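Local coordinates for protein putative thiosulfate sulfurtransferase YOR285W (Saccharomyces cerevisiae, PDB 3D1P) that transfers sulfane sulfur from thiosulfate to glutathione, giving S-sulfanylglutathione and sulfite, a central step of mitochondrial hydrogen sulfide metabolism, at residues I61-D75 against Q82-F96. Sequence-based numbering, arbitrary orientation.
Sequences INVPYRSHPDAFALD and QIGIPKPDSAKELIF
In this rhodanese-like domain the chain leaves edge strand 61-62 of the parallel sheet, passes through helix 76-83 and returns to strand 93-97, and the contact packs the outgoing loop against the end of that helix, the returning loop and the start of strand 93-97. I83, at the end of the helix, sets its CD1 methyl over one face of the H68 ring, a CH-pi contact 3.7 Å from the ring centroid and 25° off its normal. With CG1 beside the backbone N (chi1 -50°) and a second bend at chi2, that methyl also meets A71 CB, while H68 CE1 lies 3.3 Å from Q82 O. Were H68 an alanine, the I83 methyl would be likely to lose the aromatic face it rests on, and a gap would probably open beside Q82 O. Further along, I85 CD1 packs on I61 CB, and I61 CD1 reaches P88 CG at 3.6 Å. P88 CG in turn sits at the edge of the buried F72 ring. F96 turns its own edge to one face of F72 in a T-shaped pair, centroids 5.3 Å apart and planes at 79°, and L94 CD2 touches F72 CE1; V110 of helix 102-112 and V44 of strand 41-45 also pack on F72. F96 thus ties this core to the strand that leads to the persulfide-forming C98, its side chain about 8 Å from that of the cysteine. K87 stretches out extended past L74 O; in the conformer given, NZ donates to L74 O at 2.7 Å and to a water that in turn donates to F72 O.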
ATOM      1  N   ILE A  61       5.007  -3.667  -0.453  1.00  5.05           N
ATOM      2  CA  ILE A  61       5.799  -3.273   0.700  1.00  5.46           C
ATOM      3  C   ILE A  61       4.896  -3.167   1.914  1.00  5.12           C
ATOM      4  O   ILE A  61       3.688  -2.993   1.799  1.00  5.56           O
ATOM      5  CB  ILE A  61       6.577  -1.963   0.461  1.00  5.64           C
ATOM      6  CG1 ILE A  61       5.644  -0.739   0.331  1.00  5.75           C
ATOM      7  CG2 ILE A  61       7.499  -2.136  -0.744  1.00  7.78           C
ATOM      8  CD1 ILE A  61       6.391   0.588   0.279  1.00  6.86           C
ATOM      9  N   ASN A  62       5.503  -3.306   3.093  1.00  4.89           N
ATOM     10  CA  ASN A  62       4.763  -3.196   4.351  1.00  4.46           C
ATOM     11  C   ASN A  62       5.256  -1.952   5.084  1.00  4.77           C
ATOM     12  O   ASN A  62       6.416  -1.840   5.445  1.00  5.91           O
ATOM     13  CB  ASN A  62       5.009  -4.439   5.191  1.00  5.06           C
ATOM     14  CG  ASN A  62       4.200  -4.480   6.491  1.00  4.91           C
ATOM     15  OD1 ASN A  62       4.653  -5.040   7.503  1.00  6.38           O
ATOM     16  ND2 ASN A  62       2.971  -3.994   6.471  1.00  5.05           N
ATOM     17  N   VAL A  63       4.335  -1.002   5.299  1.00  4.55           N
ATOM     18  CA  VAL A  63       4.643   0.239   6.013  1.00  4.66           C
ATOM     19  C   VAL A  63       3.557   0.407   7.087  1.00  4.33           C
ATOM     20  O   VAL A  63       2.546   1.071   6.867  1.00  4.71           O
ATOM     21  CB  VAL A  63       4.719   1.465   5.097  1.00  5.22           C
ATOM     22  CG1 VAL A  63       5.216   2.659   5.910  1.00  5.91           C
ATOM     23  CG2 VAL A  63       5.658   1.191   3.907  1.00  6.23           C
ATOM     24  N   PRO A  64       3.720  -0.274   8.214  1.00  4.83           N
ATOM     25  CA  PRO A  64       2.614  -0.384   9.174  1.00  4.78           C
ATOM     26  C   PRO A  64       2.083   0.957   9.670  1.00  4.83           C
ATOM     27  O   PRO A  64       2.830   1.791  10.198  1.00  6.06           O
ATOM     28  CB  PRO A  64       3.243  -1.180  10.329  1.00  5.14           C
ATOM     29  CG  PRO A  64       4.327  -2.024   9.659  1.00  5.58           C
ATOM     30  CD  PRO A  64       4.881  -1.107   8.602  1.00  5.10           C
ATOM     31  N   TYR A  65       0.749   1.137   9.594  1.00  5.06           N
ATOM     32  CA  TYR A  65       0.155   2.394   9.998  1.00  5.19           C
ATOM     33  C   TYR A  65       0.034   2.511  11.517  1.00  5.36           C
ATOM     34  O   TYR A  65       0.384   3.533  12.075  1.00  7.60           O
ATOM     35  CB  TYR A  65      -1.196   2.618   9.315  1.00  5.62           C
ATOM     36  CG  TYR A  65      -1.770   3.953   9.683  1.00  6.04           C
ATOM     37  CD1 TYR A  65      -1.233   5.115   9.164  1.00  7.21           C
ATOM     38  CD2 TYR A  65      -2.829   4.061  10.574  1.00  8.62           C
ATOM     39  CE1 TYR A  65      -1.716   6.382   9.556  1.00  9.84           C
ATOM     40  CE2 TYR A  65      -3.288   5.291  10.958  1.00 11.40           C
ATOM     41  CZ  TYR A  65      -2.732   6.437  10.444  1.00 11.36           C
ATOM     42  OH  TYR A  65      -3.225   7.663  10.842  1.00 14.93           O
ATOM     43  N   ARG A  66      -0.462   1.463  12.165  1.00  5.70           N
ATOM     44  CA  ARG A  66      -0.661   1.479  13.612  1.00  5.86           C
ATOM     45  C   ARG A  66       0.631   1.772  14.372  1.00  6.43           C
ATOM     46  O   ARG A  66       0.644   2.576  15.304  1.00  7.67           O
ATOM     47  CB  ARG A  66      -1.259   0.153  14.084  1.00  7.66           C
ATOM     48  CG  ARG A  66      -2.777   0.101  14.027  1.00  9.54           C
ATOM     49  CD  ARG A  66      -3.297  -1.279  14.398  0.80 10.84           C
ATOM     50  NE  ARG A  66      -3.118  -1.568  15.818  0.80 12.36           N
ATOM     51  CZ  ARG A  66      -3.858  -1.039  16.787  0.80 14.16           C
ATOM     52  NH1 ARG A  66      -4.834  -0.191  16.491  0.80 15.06           N
ATOM     53  NH2 ARG A  66      -3.625  -1.359  18.053  0.80 13.94           N
ATOM     54  N   SER A  67       1.711   1.111  13.971  1.00  5.24           N
ATOM     55  CA  SER A  67       2.988   1.255  14.634  1.00  6.08           C
ATOM     56  C   SER A  67       3.904   2.319  14.034  1.00  5.88           C
ATOM     57  O   SER A  67       4.866   2.701  14.700  1.00  7.16           O
ATOM     58  CB  SER A  67       3.671  -0.082  14.791  1.00  7.36           C
ATOM     59  OG  SER A  67       3.817  -0.714  13.557  1.00  7.49           O
ATOM     60  N   HIS A  68       3.590   2.815  12.839  1.00  5.81           N
ATOM     61  CA  HIS A  68       4.357   3.869  12.198  1.00  5.91           C
ATOM     62  C   HIS A  68       3.410   4.822  11.462  1.00  6.23           C
ATOM     63  O   HIS A  68       3.508   4.978  10.234  1.00  6.38           O
ATOM     64  CB  HIS A  68       5.414   3.300  11.232  1.00  6.58           C
ATOM     65  CG  HIS A  68       6.395   2.442  11.899  1.00  7.46           C
ATOM     66  ND1 HIS A  68       7.496   2.960  12.547  1.00  9.92           N
ATOM     67  CD2 HIS A  68       6.462   1.105  12.054  1.00  9.74           C
ATOM     68  CE1 HIS A  68       8.215   1.974  13.040  1.00 11.96           C
ATOM     69  NE2 HIS A  68       7.599   0.842  12.779  1.00 12.70           N
ATOM     70  N   PRO A  69       2.501   5.499  12.164  1.00  6.13           N
ATOM     71  CA  PRO A  69       1.497   6.317  11.458  1.00  7.07           C
ATOM     72  C   PRO A  69       2.072   7.495  10.709  1.00  7.79           C
ATOM     73  O   PRO A  69       1.462   8.007   9.758  1.00  8.93           O
ATOM     74  CB  PRO A  69       0.546   6.745  12.582  1.00  8.41           C
ATOM     75  CG  PRO A  69       1.409   6.696  13.821  1.00  8.62           C
ATOM     76  CD  PRO A  69       2.279   5.457  13.617  1.00  6.77           C
ATOM     77  N   ASP A  70       3.218   7.980  11.179  1.00  7.90           N
ATOM     78  CA  ASP A  70       3.975   9.066  10.566  1.00  8.22           C
ATOM     79  C   ASP A  70       4.937   8.648   9.496  1.00  7.09           C
ATOM     80  O   ASP A  70       5.662   9.491   9.004  1.00  7.91           O
ATOM     81  CB  ASP A  70       4.821   9.798  11.659  1.00 10.32           C
ATOM     82  CG  ASP A  70       5.793   8.833  12.414  1.00 12.66           C
ATOM     83  OD1 ASP A  70       5.548   7.540  12.509  1.00 14.07           O
ATOM     84  OD2 ASP A  70       6.760   9.413  13.006  1.00 16.93           O
ATOM     85  N   ALA A  71       4.970   7.367   9.118  1.00  6.89           N
ATOM     86  CA  ALA A  71       5.990   6.904   8.218  1.00  6.32           C
ATOM     87  C   ALA A  71       6.068   7.761   6.955  1.00  6.32           C
ATOM     88  O   ALA A  71       7.155   8.148   6.547  1.00  7.16           O
ATOM     89  CB  ALA A  71       5.734   5.456   7.802  1.00  6.74           C
ATOM     90  N   PHE A  72       4.925   8.056   6.344  1.00  6.20           N
ATOM     91  CA  PHE A  72       4.964   8.762   5.084  1.00  7.02           C
ATOM     92  C   PHE A  72       5.241  10.250   5.198  1.00  7.74           C
ATOM     93  O   PHE A  72       5.322  10.925   4.167  1.00 10.61           O
ATOM     94  CB  PHE A  72       3.737   8.455   4.228  1.00  7.43           C
ATOM     95  CG  PHE A  72       3.870   7.119   3.541  1.00  6.23           C
ATOM     96  CD1 PHE A  72       4.672   7.012   2.410  1.00  7.50           C
ATOM     97  CD2 PHE A  72       3.301   5.973   4.051  1.00  6.47           C
ATOM     98  CE1 PHE A  72       4.915   5.802   1.815  1.00  8.63           C
ATOM     99  CE2 PHE A  72       3.520   4.754   3.451  1.00  7.11           C
ATOM    100  CZ  PHE A  72       4.340   4.667   2.318  1.00  7.95           C
ATOM    101  N   ALA A  73       5.467  10.731   6.424  1.00  7.31           N
ATOM    102  CA  ALA A  73       5.938  12.081   6.686  1.00  7.83           C
ATOM    103  C   ALA A  73       7.433  12.124   6.953  1.00  8.56           C
ATOM    104  O   ALA A  73       7.997  13.209   7.118  1.00 10.70           O
ATOM    105  CB  ALA A  73       5.190  12.687   7.869  1.00  8.88           C
ATOM    106  N   LEU A  74       8.117  10.984   6.990  1.00  8.50           N
ATOM    107  CA  LEU A  74       9.539  10.963   7.311  1.00  8.80           C
ATOM    108  C   LEU A  74      10.401  11.242   6.101  1.00  9.91           C
ATOM    109  O   LEU A  74      10.084  10.850   4.991  1.00 10.83           O
ATOM    110  CB  LEU A  74       9.917   9.578   7.865  1.00  8.41           C
ATOM    111  CG  LEU A  74       9.167   9.157   9.118  1.00  8.90           C
ATOM    112  CD1 LEU A  74       9.543   7.740   9.516  1.00  9.06           C
ATOM    113  CD2 LEU A  74       9.383  10.127  10.269  1.00 11.36           C
ATOM    114  N   ASP A  75      11.532  11.885   6.340  1.00 11.38           N
ATOM    115  CA  ASP A  75      12.523  12.038   5.271  1.00 12.23           C
ATOM    116  C   ASP A  75      13.128  10.669   4.914  1.00 12.37           C
ATOM    117  O   ASP A  75      12.947   9.693   5.658  1.00 11.95           O
ATOM    118  CB  ASP A  75      13.582  13.054   5.651  1.00 13.44           C
ATOM    119  CG  ASP A  75      14.544  12.533   6.671  1.00 14.52           C
ATOM    120  OD1 ASP A  75      15.178  11.472   6.477  1.00 16.72           O
ATOM    121  OD2 ASP A  75      14.743  13.219   7.694  1.00 19.77           O
ATOM    122  N   GLN A  82      13.398   3.851  10.529  1.00  8.48           N
ATOM    123  CA  GLN A  82      12.227   3.457  11.256  1.00  9.68           C
ATOM    124  C   GLN A  82      11.547   2.221  10.677  1.00  9.17           C
ATOM    125  O   GLN A  82      11.053   1.384  11.429  1.00 11.34           O
ATOM    126  CB  GLN A  82      11.262   4.634  11.333  1.00  9.86           C
ATOM    127  CG  GLN A  82      11.864   5.847  12.158  1.00 12.49           C
ATOM    128  CD  GLN A  82      12.287   5.570  13.637  1.00 12.54           C
ATOM    129  OE1 GLN A  82      11.662   4.752  14.272  1.00 15.24           O
ATOM    130  NE2 GLN A  82      13.329   6.295  14.181  1.00 13.84           N
ATOM    131  N   ILE A  83      11.461   2.142   9.352  1.00  8.72           N
ATOM    132  CA  ILE A  83      10.684   1.110   8.683  1.00  9.26           C
ATOM    133  C   ILE A  83      11.540  -0.047   8.221  1.00  9.94           C
ATOM    134  O   ILE A  83      11.045  -1.151   8.135  1.00 13.92           O
ATOM    135  CB  ILE A  83       9.919   1.726   7.475  1.00  9.41           C
ATOM    136  CG1 ILE A  83       9.165   2.977   7.901  1.00  9.94           C
ATOM    137  CG2 ILE A  83       8.953   0.715   6.844  1.00 11.05           C
ATOM    138  CD1 ILE A  83       8.155   2.809   9.007  1.00 12.33           C
ATOM    139  N   GLY A  84      12.805   0.196   7.929  1.00  9.29           N
ATOM    140  CA  GLY A  84      13.714  -0.851   7.494  1.00  9.83           C
ATOM    141  C   GLY A  84      13.793  -1.117   6.010  1.00  8.85           C
ATOM    142  O   GLY A  84      14.480  -2.052   5.615  1.00 11.00           O
ATOM    143  N   ILE A  85      13.073  -0.321   5.217  1.00  8.30           N
ATOM    144  CA  ILE A  85      13.093  -0.381   3.781  1.00  8.21           C
ATOM    145  C   ILE A  85      13.203   1.048   3.271  1.00  7.46           C
ATOM    146  O   ILE A  85      12.927   1.994   3.992  1.00  8.38           O
ATOM    147  CB  ILE A  85      11.832  -1.066   3.215  1.00  8.29           C
ATOM    148  CG1 ILE A  85      10.569  -0.265   3.556  1.00  9.73           C
ATOM    149  CG2 ILE A  85      11.800  -2.496   3.688  1.00 10.74           C
ATOM    150  CD1 ILE A  85       9.312  -0.806   2.851  1.00  9.86           C
ATOM    151  N   PRO A  86      13.589   1.235   2.007  1.00  8.01           N
ATOM    152  CA  PRO A  86      13.715   2.584   1.460  1.00  8.48           C
ATOM    153  C   PRO A  86      12.368   3.271   1.331  1.00  7.80           C
ATOM    154  O   PRO A  86      11.332   2.649   1.061  1.00  8.34           O
ATOM    155  CB  PRO A  86      14.341   2.372   0.060  1.00  9.49           C
ATOM    156  CG  PRO A  86      15.012   1.058   0.185  1.00 10.38           C
ATOM    157  CD  PRO A  86      14.095   0.243   1.055  1.00  9.31           C
ATOM    158  N   LYS A  87      12.409   4.580   1.483  1.00  7.88           N
ATOM    159  CA  LYS A  87      11.216   5.382   1.292  0.80  7.54           C
ATOM    160  C   LYS A  87      10.797   5.333  -0.174  1.00  7.42           C
ATOM    161  O   LYS A  87      11.609   5.555  -1.059  1.00  9.42           O
ATOM    162  CB  LYS A  87      11.497   6.823   1.686  0.80  8.13           C
ATOM    163  CG  LYS A  87      10.257   7.683   1.667  0.80  8.63           C
ATOM    164  CD  LYS A  87      10.513   9.113   2.136  0.80  9.77           C
ATOM    165  CE  LYS A  87       9.265   9.994   2.087  0.80 10.65           C
ATOM    166  NZ  LYS A  87       9.573  11.419   2.355  0.80 11.03           N
ATOM    167  N   PRO A  88       9.525   5.032  -0.446  1.00  7.30           N
ATOM    168  CA  PRO A  88       9.107   4.958  -1.837  1.00  7.45           C
ATOM    169  C   PRO A  88       9.343   6.246  -2.597  1.00  7.42           C
ATOM    170  O   PRO A  88       9.155   7.355  -2.070  1.00  7.76           O
ATOM    171  CB  PRO A  88       7.602   4.642  -1.738  1.00  7.68           C
ATOM    172  CG  PRO A  88       7.502   3.876  -0.478  1.00  7.88           C
ATOM    173  CD  PRO A  88       8.462   4.569   0.454  1.00  7.34           C
ATOM    174  N   ASP A  89       9.664   6.091  -3.863  1.00  7.78           N
ATOM    175  CA  ASP A  89       9.861   7.222  -4.780  1.00  8.01           C
ATOM    176  C   ASP A  89       8.546   7.971  -4.976  1.00  8.28           C
ATOM    177  O   ASP A  89       7.559   7.378  -5.414  1.00  8.32           O
ATOM    178  CB  ASP A  89      10.353   6.597  -6.088  1.00  8.92           C
ATOM    179  CG  ASP A  89      10.585   7.564  -7.216  1.00 10.72           C
ATOM    180  OD1 ASP A  89      10.262   8.759  -7.130  1.00 11.95           O
ATOM    181  OD2 ASP A  89      11.139   7.073  -8.223  1.00 14.30           O
ATOM    182  N   SER A  90       8.549   9.290  -4.703  1.00  9.48           N
ATOM    183  CA  SER A  90       7.324  10.061  -4.820  1.00 10.63           C
ATOM    184  C   SER A  90       6.833  10.252  -6.240  1.00  9.42           C
ATOM    185  O   SER A  90       5.711  10.708  -6.424  1.00 11.63           O
ATOM    186  CB  SER A  90       7.394  11.352  -4.086  1.00 12.89           C
ATOM    187  OG  SER A  90       8.363  12.135  -4.706  1.00 16.17           O
ATOM    188  N   ALA A  91       7.639   9.921  -7.234  1.00  8.51           N
ATOM    189  CA  ALA A  91       7.205   9.993  -8.617  1.00  9.11           C
ATOM    190  C   ALA A  91       6.305   8.825  -8.979  1.00  9.07           C
ATOM    191  O   ALA A  91       5.674   8.868 -10.028  1.00 11.24           O
ATOM    192  CB  ALA A  91       8.428   9.993  -9.565  1.00 11.22           C
ATOM    193  N   LYS A  92       6.272   7.771  -8.169  1.00  7.03           N
ATOM    194  CA  LYS A  92       5.488   6.593  -8.466  0.80  6.87           C
ATOM    195  C   LYS A  92       4.060   6.758  -7.981  1.00  6.20           C
ATOM    196  O   LYS A  92       3.753   7.606  -7.160  1.00  7.57           O
ATOM    197  CB  LYS A  92       6.129   5.393  -7.792  0.80  6.68           C
ATOM    198  CG  LYS A  92       7.485   5.029  -8.405  0.80  7.06           C
ATOM    199  CD  LYS A  92       8.037   3.754  -7.804  0.80  8.08           C
ATOM    200  CE  LYS A  92       9.407   3.336  -8.311  0.80  8.53           C
ATOM    201  NZ  LYS A  92       9.818   2.043  -7.717  0.80 11.35           N
ATOM    202  N   GLU A  93       3.186   5.894  -8.501  1.00  5.90           N
ATOM    203  CA  GLU A  93       1.841   5.750  -7.971  1.00  5.79           C
ATOM    204  C   GLU A  93       1.888   4.806  -6.761  1.00  5.43           C
ATOM    205  O   GLU A  93       2.298   3.658  -6.906  1.00  7.19           O
ATOM    206  CB  GLU A  93       0.894   5.145  -9.003  1.00  6.18           C
ATOM    207  CG  GLU A  93      -0.498   4.968  -8.478  1.00  6.50           C
ATOM    208  CD  GLU A  93      -1.469   4.275  -9.419  1.00  6.24           C
ATOM    209  OE1 GLU A  93      -1.072   3.816 -10.495  1.00  9.44           O
ATOM    210  OE2 GLU A  93      -2.658   4.179  -9.038  1.00  8.01           O
ATOM    211  N   LEU A  94       1.479   5.289  -5.600  1.00  5.30           N
ATOM    212  CA  LEU A  94       1.417   4.462  -4.399  1.00  4.81           C
ATOM    213  C   LEU A  94      -0.050   4.102  -4.154  1.00  4.73           C
ATOM    214  O   LEU A  94      -0.901   5.000  -4.090  1.00  5.65           O
ATOM    215  CB  LEU A  94       1.946   5.208  -3.175  1.00  5.24           C
ATOM    216  CG  LEU A  94       3.460   5.131  -2.955  1.00  5.62           C
ATOM    217  CD1 LEU A  94       4.278   5.719  -4.141  1.00  7.25           C
ATOM    218  CD2 LEU A  94       3.810   5.811  -1.644  1.00  6.54           C
ATOM    219  N   ILE A  95      -0.329   2.812  -4.028  1.00  4.22           N
ATOM    220  CA  ILE A  95      -1.679   2.300  -3.830  1.00  4.07           C
ATOM    221  C   ILE A  95      -1.772   1.780  -2.399  1.00  3.87           C
ATOM    222  O   ILE A  95      -1.078   0.837  -2.049  1.00  4.97           O
ATOM    223  CB  ILE A  95      -2.019   1.183  -4.809  1.00  4.36           C
ATOM    224  CG1 ILE A  95      -1.765   1.606  -6.245  1.00  5.35           C
ATOM    225  CG2 ILE A  95      -3.475   0.746  -4.597  1.00  5.16           C
ATOM    226  CD1 ILE A  95      -2.020   0.484  -7.286  1.00  6.26           C
ATOM    227  N   PHE A  96      -2.620   2.400  -1.584  1.00  4.13           N
ATOM    228  CA  PHE A  96      -2.668   2.123  -0.166  1.00  4.04           C
ATOM    229  C   PHE A  96      -3.824   1.203   0.206  1.00  4.15           C
ATOM    230  O   PHE A  96      -4.952   1.356  -0.291  1.00  4.70           O
ATOM    231  CB  PHE A  96      -2.889   3.426   0.603  1.00  4.72           C
ATOM    232  CG  PHE A  96      -1.701   4.314   0.573  1.00  5.07           C
ATOM    233  CD1 PHE A  96      -0.745   4.261   1.583  1.00  6.51           C
ATOM    234  CD2 PHE A  96      -1.492   5.189  -0.491  1.00  5.56           C
ATOM    235  CE1 PHE A  96       0.370   5.083   1.524  1.00  7.88           C
ATOM    236  CE2 PHE A  96      -0.356   5.991  -0.547  1.00  6.93           C
ATOM    237  CZ  PHE A  96       0.568   5.902   0.450  1.00  7.62           C
TER
HETATM  238  O   HOH W   1       7.148  12.473   2.928  1.00 15.66           O